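PDB 3NDN: O-succinylhomoserine sulfhydrylase from Mycobacterium tuberculosis, which probably catalyses, with pyridoxal 5'-phosphate as cofactor, the formation of L-homocysteine from O-succinyl-L-homoserine and hydrogen sulfide in methionine biosynthesis. Local coordinates for residues S14-P18 and L70-V74; S176-Q180 and A385-G389; V109-L113 and V136-L141; F205-Q211 and Q321-G326. All coordinates share one frame; numbering follows the deposited sequence.

Overall arrangement
From the N terminus, contact 1 comes first: the loop 70-74, between helices 59-66 and 81-94, returns to residues 14-18 on the surface, about 29 Å from the chain centre (centre to centre). Contact 3 then closes a short loop inside the domain of the seven-stranded sheet, packing helix 105-114 on helix 131-143. Contact 2 spans the longest loop, from the turn after strand 169-173 to the end of helix 379-385, and contact 4 is nested inside it. Both tie the domain of the seven-stranded sheet to the C-terminal part with the five-stranded sheet, and they touch where Gln180 meets Phe205. Contacts 1 and 2 lie on opposite sides of the chain centre.

Contact 1 of 4, residues S14-P18 and L70-V74; sequences SVRTP and LDHYV
Asp71 and Arg16 join the N-terminal arm of this trans-sulfuration enzyme to the loop between helices 59-66 and 81-94, two irregular segments meeting at the surface. Hydrogen bonds to the Asp71 carboxylate form one group. Val15 N reaches OD1 of Asp71 at 3.1 Å from the syn side, while the Ser14 hydroxyl OG donates to Asp71 OD2 at 2.8 Å from above the carboxylate plane; Arg16 N adds a weak bond to OD2. With Asp71 CG between the backbone N and the carbonyl carbon (chi1 76°), the carboxylate faces the N-terminal segment and meets three successive residues. A second group uses the Asp71 backbone: Arg16 NE donates to Asp71 O at 2.9 Å, nearly straight at 168° and in the guanidinium plane, with a weak bond from NH2 beside it. Cation-pi stacking is the third kind. The guanidinium lies almost parallel to the Tyr73 ring, planes 13° apart and centres 4.0 Å apart, so its edge is bonded while one face is covered. The Tyr73 hydroxyl bonds Ser84, and His72 NE2 bonds Glu42 of a second subunit, placing the contact beside a subunit interface. Apolar packing is slight: Val15 CG2 stands 4.3 Å from Tyr73 CE2.

Contact 2 of 4, residues S176-Q180 and A385-G389; sequences SNPMQ and AIGLG
Met179 reaches from the turn after strand 169-173 to the C-terminal end of helix 379-385, where Gly387 closes the helix in a Schellman motif. Its CB points toward that helix end. CG, anti to the carbonyl carbon (chi1 -59°), lies 3.8 Å from Ile386 O and 4.5 Å from Ile386 CD1, which lays the first part of the side chain against Ile386, just before the glycine. The next torsions bend the chain at chi2 and chi3, turning the sulfur and methyl over the peptides that leave the helix. SD packs 4.2 Å from Leu388 CB. The terminal CE then rests against two successive carbonyl oxygens, Ile386 O and Gly387 O. These are van der Waals contacts, and the thioether covers part of the helix end without making a polar bond to it.

Pro178, preceded by a cis peptide bond, adds a second apolar contact alongside the methionine, its ring crossing the Leu388 side chain at about a right angle. Both Pro178 and Leu388 also pack on His375. The turn is held to the five-stranded sheet from its other residues: Asn177 OD1 bonds Arg394, and Pro178 O bonds Thr330. The contact therefore joins the loop that leaves the inner strand 169-173 of the seven-stranded sheet to the C-terminal part of the fold. Its proline end closes with Pro178 CG at 4.1 Å from Leu388 CD1.

Contact 3 of 4, residues V109-L113 and V136-L141; sequences VFTSL and VCSEIL
Phe110 and Leu113 of helix 105-114 face Val136, Cys137, Ile140 and Leu141 of helix 131-143, a buried helix-helix packing in the alpha/beta domain of this pyridoxal-phosphate enzyme. The axes of the two segments cross at -73° with 11.7 Å between them, so only a compact patch of side chains meets. Phe110 carries CG anti to its own N (chi1 172°), which swings the ring end across to the second helix. Val136 CG1 meets the ring at its edge, 4.3 Å from CD1 of Phe110. CE1 of the ring is approached by two branches: Leu141 CD2 at 3.9 Å, from a side chain crossing it obliquely, and Ile140 CG2, from one lying at about a right angle to it. Leu113, about one turn further along the helix, splits its contacts between branch and stem, with CD1 toward Val136 and Cys137 and CB against a methyl of Leu141. Leu141 thus spreads its two methyls between Phe110 and Leu113. The second helix widens here into a pi-type turn, with Leu141 N bonded to Val136 O. Phe171 of strand 169-173 backs Leu113 and Cys137, whereas His257 of a third subunit packs on Val136 and Ile140. Cys137 SG ends 4.1 Å from Leu113 CD1.

Contact 4 of 4, residues F205-Q211 and Q321-G326; sequences FATPLLQ and QMSGGG
Leu210 O accepts the N-H of Ser323 at 2.9 Å, a fairly straight bond (163°) in the carbonyl plane, and Met322 CA adds a CA-H...O contact to the same oxygen. A water extends this link: it donates to Leu209 O and is hydrogen-bonded to Ser323 OG, 2.7 Å away. On the other side of the contact a second water donates to Gln211 OE1 and accepts from Gln321 NE2. The two glutamine side chains run side by side in the same direction with their amide planes nearly perpendicular (85°), and their ends have further partners, Gln211 NE2 on Asn203 and Gln321 NE2 on Val183. The contact is partly buried, between the domains of the two sheets of this trans-sulfuration enzyme, where the turn after strand 198-202 meets the glycine-rich loop between helix 315-321 and strand 328-333. Thr207 OG1 shapes that turn, accepting Leu209 N in an ST turn. Leu210 packs CD1 at 3.8 Å on CA of Gly326 and sets CD2 near Ser323 OG. Backbone angles at Gly326 leave no room for a CB, and Asn285 accepts its N-H. Phe205 turns its ring edge toward the glycines, with CE2 at 4.0 Å from Gly325 O. Met322 CE touches Ala206 CB at 4.2 Å.

Contact 1 of 4, residues S14-P18 and L70-V74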
loop_
_atom_site.group_PDB
_atom_site.type_symbol
_atom_site.label_atom_id
_atom_site.label_comp_id
_atom_site.label_asym_id
_atom_site.label_seq_id
_atom_site.Cartn_x
_atom_site.Cartn_y
_atom_site.Cartn_z
ATOM N N SER A 14 10.461 -25.765 -11.573
ATOM C CA SER A 14 9.208 -25.460 -10.816
ATOM C C SER A 14 9.384 -24.302 -9.820
ATOM O O SER A 14 10.184 -24.399 -8.881
ATOM C CB SER A 14 8.701 -26.716 -10.097
ATOM O OG SER A 14 7.487 -26.459 -9.407
ATOM N N VAL A 15 8.614 -23.227 -10.019
ATOM C CA VAL A 15 8.702 -22.016 -9.178
ATOM C C VAL A 15 7.649 -21.915 -8.060
ATOM O O VAL A 15 7.770 -21.067 -7.171
ATOM C CB VAL A 15 8.669 -20.701 -10.021
ATOM C CG1 VAL A 15 9.914 -20.586 -10.894
ATOM C CG2 VAL A 15 7.375 -20.591 -10.852
ATOM N N ARG A 16 6.628 -22.771 -8.109
ATOM C CA ARG A 16 5.492 -22.669 -7.186
ATOM C C ARG A 16 5.567 -23.579 -5.949
ATOM O O ARG A 16 4.649 -23.565 -5.120
ATOM C CB ARG A 16 4.164 -22.888 -7.925
ATOM C CG ARG A 16 3.969 -22.021 -9.159
ATOM C CD ARG A 16 2.494 -21.873 -9.491
ATOM N NE ARG A 16 2.294 -21.419 -10.864
ATOM C CZ ARG A 16 1.134 -20.984 -11.355
ATOM N NH1 ARG A 16 0.049 -20.910 -10.587
ATOM N NH2 ARG A 16 1.061 -20.605 -12.622
ATOM N N THR A 17 6.643 -24.352 -5.807
ATOM C CA THR A 17 6.785 -25.228 -4.630
ATOM C C THR A 17 7.206 -24.440 -3.376
ATOM O O THR A 17 8.304 -23.870 -3.341
ATOM C CB THR A 17 7.755 -26.411 -4.883
ATOM O OG1 THR A 17 9.084 -25.915 -5.072
ATOM C CG2 THR A 17 7.328 -27.216 -6.109
ATOM N N PRO A 18 6.333 -24.405 -2.342
ATOM C CA PRO A 18 6.611 -23.611 -1.133
ATOM C C PRO A 18 7.627 -24.258 -0.171
ATOM O O PRO A 18 7.967 -25.438 -0.324
ATOM C CB PRO A 18 5.236 -23.497 -0.465
ATOM C CG PRO A 18 4.503 -24.739 -0.892
ATOM C CD PRO A 18 5.041 -25.118 -2.254
ATOM N N LEU A 70 4.965 -25.779 -18.404
ATOM C CA LEU A 70 5.794 -25.233 -17.328
ATOM C C LEU A 70 4.885 -24.528 -16.310
ATOM O O LEU A 70 3.817 -24.033 -16.681
ATOM C CB LEU A 70 6.807 -24.237 -17.894
ATOM C CG LEU A 70 7.916 -24.754 -18.815
ATOM C CD1 LEU A 70 8.640 -23.581 -19.460
ATOM C CD2 LEU A 70 8.909 -25.652 -18.065
ATOM N N ASP A 71 5.298 -24.466 -15.046
ATOM C CA ASP A 71 4.489 -23.763 -14.040
ATOM C C ASP A 71 4.800 -22.246 -13.874
ATOM O O ASP A 71 4.340 -21.602 -12.924
ATOM C CB ASP A 71 4.467 -24.517 -12.698
ATOM C CG ASP A 71 5.758 -24.372 -11.904
ATOM O OD1 ASP A 71 6.781 -23.923 -12.464
ATOM O OD2 ASP A 71 5.751 -24.720 -10.703
ATOM N N HIS A 72 5.570 -21.700 -14.814
ATOM C CA HIS A 72 5.819 -20.251 -14.963
ATOM C C HIS A 72 4.498 -19.468 -14.880
ATOM O O HIS A 72 3.477 -19.901 -15.430
ATOM C CB HIS A 72 6.473 -20.028 -16.341
ATOM C CG HIS A 72 7.197 -18.721 -16.498
ATOM N ND1 HIS A 72 6.565 -17.498 -16.420
ATOM C CD2 HIS A 72 8.491 -18.453 -16.818
ATOM C CE1 HIS A 72 7.444 -16.534 -16.636
ATOM N NE2 HIS A 72 8.621 -17.087 -16.883
ATOM N N TYR A 73 4.502 -18.324 -14.196
ATOM C CA TYR A 73 3.283 -17.507 -14.101
ATOM C C TYR A 73 2.947 -16.856 -15.448
ATOM O O TYR A 73 3.853 -16.627 -16.264
ATOM C CB TYR A 73 3.406 -16.461 -12.983
ATOM C CG TYR A 73 3.221 -17.046 -11.593
ATOM C CD1 TYR A 73 1.938 -17.205 -11.049
ATOM C CD2 TYR A 73 4.335 -17.447 -10.818
ATOM C CE1 TYR A 73 1.756 -17.749 -9.778
ATOM C CE2 TYR A 73 4.161 -17.998 -9.533
ATOM C CZ TYR A 73 2.875 -18.136 -9.018
ATOM O OH TYR A 73 2.662 -18.672 -7.765
ATOM N N VAL A 74 1.663 -16.557 -15.687
ATOM C CA VAL A 74 1.220 -16.040 -17.012
ATOM C C VAL A 74 0.431 -14.726 -16.939
ATOM O O VAL A 74 0.706 -13.794 -17.695
ATOM C CB VAL A 74 0.392 -17.116 -17.811
ATOM C CG1 VAL A 74 -0.219 -16.533 -19.084
ATOM C CG2 VAL A 74 1.261 -18.316 -18.149
#

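Contact 2 of 4, residues S176-Q180 and A385-G389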
loop_
_atom_site.group_PDB
_atom_site.type_symbol
_atom_site.label_atom_id
_atom_site.label_comp_id
_atom_site.label_asym_id
_atom_site.label_seq_id
_atom_site.Cartn_x
_atom_site.Cartn_y
_atom_site.Cartn_z
ATOM N N SER A 176 -26.603 -20.104 12.213
ATOM C CA SER A 176 -27.252 -19.058 11.383
ATOM C C SER A 176 -27.131 -17.684 12.039
ATOM O O SER A 176 -26.741 -17.578 13.198
ATOM C CB SER A 176 -28.727 -19.383 11.096
ATOM O OG SER A 176 -29.559 -19.174 12.238
ATOM N N ASN A 177 -27.459 -16.636 11.294
ATOM C CA ASN A 177 -27.329 -15.270 11.789
ATOM C C ASN A 177 -28.599 -14.487 11.461
ATOM O O ASN A 177 -28.958 -14.368 10.294
ATOM C CB ASN A 177 -26.081 -14.629 11.167
ATOM C CG ASN A 177 -26.045 -13.117 11.317
ATOM O OD1 ASN A 177 -26.369 -12.565 12.372
ATOM N ND2 ASN A 177 -25.636 -12.438 10.250
ATOM N N PRO A 178 -29.264 -13.906 12.481
ATOM C CA PRO A 178 -28.837 -13.696 13.865
ATOM C C PRO A 178 -29.346 -14.667 14.928
ATOM O O PRO A 178 -28.899 -14.573 16.069
ATOM C CB PRO A 178 -29.402 -12.307 14.169
ATOM C CG PRO A 178 -30.710 -12.301 13.400
ATOM C CD PRO A 178 -30.500 -13.157 12.177
ATOM N N MET A 179 -30.254 -15.581 14.583
ATOM C CA MET A 179 -30.898 -16.424 15.612
ATOM C C MET A 179 -30.028 -17.592 16.102
ATOM O O MET A 179 -30.355 -18.231 17.106
ATOM C CB MET A 179 -32.278 -16.923 15.160
ATOM C CG MET A 179 -33.289 -15.817 14.829
ATOM S SD MET A 179 -33.653 -14.618 16.153
ATOM C CE MET A 179 -34.497 -15.628 17.357
ATOM N N GLN A 180 -28.937 -17.873 15.384
ATOM C CA GLN A 180 -27.952 -18.899 15.791
ATOM C C GLN A 180 -28.531 -20.336 15.903
ATOM O O GLN A 180 -28.195 -21.092 16.826
ATOM C CB GLN A 180 -27.143 -18.452 17.038
ATOM C CG GLN A 180 -26.707 -16.956 17.010
ATOM C CD GLN A 180 -25.516 -16.588 17.918
ATOM O OE1 GLN A 180 -24.701 -17.433 18.279
ATOM N NE2 GLN A 180 -25.400 -15.302 18.251
ATOM N N ALA A 385 -41.892 -15.355 11.670
ATOM C CA ALA A 385 -41.725 -16.783 11.397
ATOM C C ALA A 385 -40.543 -17.396 12.147
ATOM O O ALA A 385 -40.660 -18.503 12.677
ATOM C CB ALA A 385 -41.578 -17.019 9.895
ATOM N N ILE A 386 -39.421 -16.670 12.197
ATOM C CA ILE A 386 -38.185 -17.154 12.844
ATOM C C ILE A 386 -37.932 -16.623 14.263
ATOM O O ILE A 386 -36.890 -16.916 14.866
ATOM C CB ILE A 386 -36.917 -16.893 11.968
ATOM C CG1 ILE A 386 -36.851 -15.428 11.511
ATOM C CG2 ILE A 386 -36.868 -17.863 10.793
ATOM C CD1 ILE A 386 -35.493 -14.989 11.008
ATOM N N GLY A 387 -38.876 -15.847 14.791
ATOM C CA GLY A 387 -38.790 -15.336 16.166
ATOM C C GLY A 387 -37.974 -14.060 16.336
ATOM O O GLY A 387 -37.574 -13.723 17.452
ATOM N N LEU A 388 -37.741 -13.345 15.234
ATOM C CA LEU A 388 -36.956 -12.110 15.253
ATOM C C LEU A 388 -37.801 -10.844 15.490
ATOM O O LEU A 388 -38.127 -10.108 14.544
ATOM C CB LEU A 388 -36.114 -11.998 13.965
ATOM C CG LEU A 388 -35.247 -10.761 13.730
ATOM C CD1 LEU A 388 -34.157 -10.650 14.779
ATOM C CD2 LEU A 388 -34.647 -10.776 12.320
ATOM N N GLY A 389 -38.144 -10.586 16.754
ATOM C CA GLY A 389 -38.945 -9.406 17.118
ATOM C C GLY A 389 -38.184 -8.084 17.093
ATOM O O GLY A 389 -36.957 -8.065 16.927
#

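Contact 3 of 4, residues V109-L113 and V136-L141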
loop_
_atom_site.group_PDB
_atom_site.type_symbol
_atom_site.label_atom_id
_atom_site.label_comp_id
_atom_site.label_asym_id
_atom_site.label_seq_id
_atom_site.Cartn_x
_atom_site.Cartn_y
_atom_site.Cartn_z
ATOM N N VAL A 109 -19.032 -17.696 -2.756
ATOM C CA VAL A 109 -20.335 -18.358 -2.733
ATOM C C VAL A 109 -20.931 -18.558 -4.139
ATOM O O VAL A 109 -21.324 -19.683 -4.496
ATOM C CB VAL A 109 -21.361 -17.594 -1.826
ATOM C CG1 VAL A 109 -22.750 -18.231 -1.915
ATOM C CG2 VAL A 109 -20.872 -17.551 -0.391
ATOM N N PHE A 110 -20.983 -17.481 -4.938
ATOM C CA PHE A 110 -21.575 -17.559 -6.281
ATOM C C PHE A 110 -20.758 -18.467 -7.216
ATOM O O PHE A 110 -21.322 -19.336 -7.902
ATOM C CB PHE A 110 -21.804 -16.161 -6.923
ATOM C CG PHE A 110 -22.225 -16.243 -8.363
ATOM C CD1 PHE A 110 -23.543 -16.580 -8.702
ATOM C CD2 PHE A 110 -21.286 -16.079 -9.385
ATOM C CE1 PHE A 110 -23.934 -16.713 -10.033
ATOM C CE2 PHE A 110 -21.656 -16.201 -10.720
ATOM C CZ PHE A 110 -22.984 -16.524 -11.057
ATOM N N THR A 111 -19.438 -18.283 -7.234
ATOM C CA THR A 111 -18.576 -19.071 -8.123
ATOM C C THR A 111 -18.540 -20.566 -7.736
ATOM O O THR A 111 -18.534 -21.428 -8.620
ATOM C CB THR A 111 -17.155 -18.450 -8.262
ATOM O OG1 THR A 111 -17.275 -17.122 -8.798
ATOM C CG2 THR A 111 -16.261 -19.269 -9.178
ATOM N N SER A 112 -18.575 -20.869 -6.439
ATOM C CA SER A 112 -18.523 -22.275 -5.989
ATOM C C SER A 112 -19.802 -23.021 -6.417
ATOM O O SER A 112 -19.727 -24.147 -6.945
ATOM C CB SER A 112 -18.288 -22.391 -4.484
ATOM O OG SER A 112 -19.390 -21.905 -3.725
ATOM N N LEU A 113 -20.950 -22.375 -6.195
ATOM C CA LEU A 113 -22.252 -22.908 -6.599
ATOM C C LEU A 113 -22.438 -22.947 -8.115
ATOM O O LEU A 113 -22.972 -23.935 -8.651
ATOM C CB LEU A 113 -23.396 -22.132 -5.937
ATOM C CG LEU A 113 -23.537 -22.290 -4.426
ATOM C CD1 LEU A 113 -24.557 -21.292 -3.873
ATOM C CD2 LEU A 113 -23.925 -23.731 -4.038
ATOM N N VAL A 136 -28.829 -15.065 -4.127
ATOM C CA VAL A 136 -28.107 -15.932 -5.072
ATOM C C VAL A 136 -28.885 -17.250 -5.309
ATOM O O VAL A 136 -29.050 -17.678 -6.452
ATOM C CB VAL A 136 -26.644 -16.252 -4.583
ATOM C CG1 VAL A 136 -26.049 -17.444 -5.328
ATOM C CG2 VAL A 136 -25.724 -15.036 -4.733
ATOM N N CYS A 137 -29.381 -17.864 -4.232
ATOM C CA CYS A 137 -30.040 -19.177 -4.324
ATOM C C CYS A 137 -31.489 -19.106 -4.852
ATOM O O CYS A 137 -31.948 -20.017 -5.557
ATOM C CB CYS A 137 -29.998 -19.903 -2.976
ATOM S SG CYS A 137 -28.327 -20.441 -2.388
ATOM N N SER A 138 -32.202 -18.030 -4.514
ATOM C CA SER A 138 -33.624 -17.915 -4.849
ATOM C C SER A 138 -33.910 -17.177 -6.159
ATOM O O SER A 138 -34.921 -17.469 -6.817
ATOM C CB SER A 138 -34.411 -17.268 -3.695
ATOM O OG SER A 138 -34.104 -15.881 -3.592
ATOM N N GLU A 139 -33.040 -16.232 -6.540
ATOM C CA GLU A 139 -33.310 -15.372 -7.705
ATOM C C GLU A 139 -32.282 -15.432 -8.839
ATOM O O GLU A 139 -32.657 -15.586 -10.009
ATOM C CB GLU A 139 -33.504 -13.913 -7.277
ATOM C CG GLU A 139 -34.676 -13.670 -6.307
ATOM C CD GLU A 139 -34.736 -12.229 -5.810
ATOM O OE1 GLU A 139 -34.283 -11.319 -6.531
ATOM O OE2 GLU A 139 -35.246 -11.996 -4.692
ATOM N N ILE A 140 -30.996 -15.276 -8.508
ATOM C CA ILE A 140 -29.960 -15.168 -9.547
ATOM C C ILE A 140 -29.714 -16.488 -10.290
ATOM O O ILE A 140 -29.686 -16.507 -11.521
ATOM C CB ILE A 140 -28.636 -14.547 -8.997
ATOM C CG1 ILE A 140 -28.885 -13.101 -8.541
ATOM C CG2 ILE A 140 -27.515 -14.609 -10.062
ATOM C CD1 ILE A 140 -27.689 -12.418 -7.825
ATOM N N LEU A 141 -29.541 -17.587 -9.560
ATOM C CA LEU A 141 -29.324 -18.874 -10.211
ATOM C C LEU A 141 -30.584 -19.448 -10.934
ATOM O O LEU A 141 -30.458 -19.982 -12.037
ATOM C CB LEU A 141 -28.674 -19.892 -9.252
ATOM C CG LEU A 141 -27.181 -19.650 -8.970
ATOM C CD1 LEU A 141 -26.661 -20.535 -7.834
ATOM C CD2 LEU A 141 -26.330 -19.839 -10.232
#

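Contact 4 of 4, residues F205-Q211 and Q321-G326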
loop_
_atom_site.group_PDB
_atom_site.type_symbol
_atom_site.label_atom_id
_atom_site.label_comp_id
_atom_site.label_asym_id
_atom_site.label_seq_id
_atom_site.Cartn_x
_atom_site.Cartn_y
_atom_site.Cartn_z
ATOM N N PHE A 205 -19.213 -17.706 10.298
ATOM C CA PHE A 205 -19.554 -17.541 11.723
ATOM C C PHE A 205 -18.551 -18.221 12.677
ATOM O O PHE A 205 -18.097 -17.615 13.656
ATOM C CB PHE A 205 -20.968 -18.100 11.950
ATOM C CG PHE A 205 -21.633 -17.652 13.240
ATOM C CD1 PHE A 205 -22.540 -16.588 13.237
ATOM C CD2 PHE A 205 -21.384 -18.317 14.442
ATOM C CE1 PHE A 205 -23.180 -16.184 14.410
ATOM C CE2 PHE A 205 -22.026 -17.922 15.634
ATOM C CZ PHE A 205 -22.924 -16.849 15.610
ATOM N N ALA A 206 -18.185 -19.465 12.374
ATOM C CA ALA A 206 -17.335 -20.271 13.261
ATOM C C ALA A 206 -15.810 -20.087 13.126
ATOM O O ALA A 206 -15.082 -20.227 14.117
ATOM C CB ALA A 206 -17.699 -21.749 13.111
ATOM N N THR A 207 -15.340 -19.785 11.910
ATOM C CA THR A 207 -13.908 -19.798 11.537
ATOM C C THR A 207 -13.332 -21.231 11.554
ATOM O O THR A 207 -13.887 -22.114 12.222
ATOM C CB THR A 207 -13.009 -18.881 12.447
ATOM O OG1 THR A 207 -12.593 -19.614 13.613
ATOM C CG2 THR A 207 -13.743 -17.596 12.875
ATOM N N PRO A 208 -12.210 -21.465 10.835
ATOM C CA PRO A 208 -11.554 -22.792 10.842
ATOM C C PRO A 208 -10.988 -23.210 12.201
ATOM O O PRO A 208 -10.579 -24.371 12.393
ATOM C CB PRO A 208 -10.417 -22.650 9.810
ATOM C CG PRO A 208 -10.307 -21.204 9.498
ATOM C CD PRO A 208 -11.626 -20.559 9.825
ATOM N N LEU A 209 -10.985 -22.289 13.153
ATOM C CA LEU A 209 -10.445 -22.611 14.453
ATOM C C LEU A 209 -11.476 -23.315 15.350
ATOM O O LEU A 209 -11.093 -24.063 16.256
ATOM C CB LEU A 209 -9.874 -21.362 15.118
ATOM C CG LEU A 209 -8.445 -20.951 14.731
ATOM C CD1 LEU A 209 -8.215 -20.846 13.225
ATOM C CD2 LEU A 209 -8.114 -19.651 15.398
ATOM N N LEU A 210 -12.765 -23.075 15.108
ATOM C CA LEU A 210 -13.809 -23.609 16.011
ATOM C C LEU A 210 -14.695 -24.727 15.435
ATOM O O LEU A 210 -15.389 -25.406 16.191
ATOM C CB LEU A 210 -14.671 -22.484 16.588
ATOM C CG LEU A 210 -13.976 -21.312 17.293
ATOM C CD1 LEU A 210 -15.013 -20.343 17.816
ATOM C CD2 LEU A 210 -13.043 -21.792 18.430
ATOM N N GLN A 211 -14.671 -24.910 14.117
ATOM C CA GLN A 211 -15.509 -25.912 13.421
ATOM C C GLN A 211 -14.804 -26.362 12.132
ATOM O O GLN A 211 -14.451 -25.522 11.291
ATOM C CB GLN A 211 -16.887 -25.320 13.092
ATOM C CG GLN A 211 -17.872 -26.287 12.422
ATOM C CD GLN A 211 -19.289 -25.747 12.404
ATOM O OE1 GLN A 211 -20.138 -26.184 13.178
ATOM N NE2 GLN A 211 -19.556 -24.793 11.515
ATOM N N GLN A 321 -20.061 -30.737 17.409
ATOM C CA GLN A 321 -19.398 -30.295 16.161
ATOM C C GLN A 321 -18.590 -28.976 16.228
ATOM O O GLN A 321 -17.880 -28.639 15.265
ATOM C CB GLN A 321 -20.390 -30.276 14.979
ATOM C CG GLN A 321 -21.442 -29.166 14.991
ATOM C CD GLN A 321 -22.464 -29.292 13.853
ATOM O OE1 GLN A 321 -22.642 -30.366 13.273
ATOM N NE2 GLN A 321 -23.144 -28.191 13.541
ATOM N N MET A 322 -18.710 -28.241 17.337
ATOM C CA MET A 322 -17.938 -26.998 17.552
ATOM C C MET A 322 -17.066 -27.096 18.813
ATOM O O MET A 322 -17.444 -27.763 19.781
ATOM C CB MET A 322 -18.864 -25.786 17.692
ATOM C CG MET A 322 -19.947 -25.637 16.628
ATOM S SD MET A 322 -21.050 -24.230 16.953
ATOM C CE MET A 322 -20.001 -22.833 16.492
ATOM N N SER A 323 -15.924 -26.407 18.808
ATOM C CA SER A 323 -15.003 -26.364 19.966
ATOM C C SER A 323 -15.119 -25.079 20.809
ATOM O O SER A 323 -14.430 -24.936 21.830
ATOM C CB SER A 323 -13.543 -26.604 19.524
ATOM O OG SER A 323 -13.017 -25.511 18.775
ATOM N N GLY A 324 -16.008 -24.184 20.385
ATOM C CA GLY A 324 -16.359 -22.954 21.106
ATOM C C GLY A 324 -17.607 -22.338 20.487
ATOM O O GLY A 324 -17.988 -22.709 19.374
ATOM N N GLY A 325 -18.266 -21.420 21.203
ATOM C CA GLY A 325 -19.499 -20.783 20.714
ATOM C C GLY A 325 -19.335 -19.762 19.592
ATOM O O GLY A 325 -20.249 -19.565 18.781
ATOM N N GLY A 326 -18.179 -19.106 19.532
ATOM C CA GLY A 326 -17.936 -18.065 18.520
ATOM C C GLY A 326 -17.762 -16.683 19.128
ATOM O O GLY A 326 -17.525 -16.570 20.335
HETATM O O HOH W 1 -11.920 -26.781 16.677
HETATM O O HOH W 2 -22.634 -25.222 14.074
#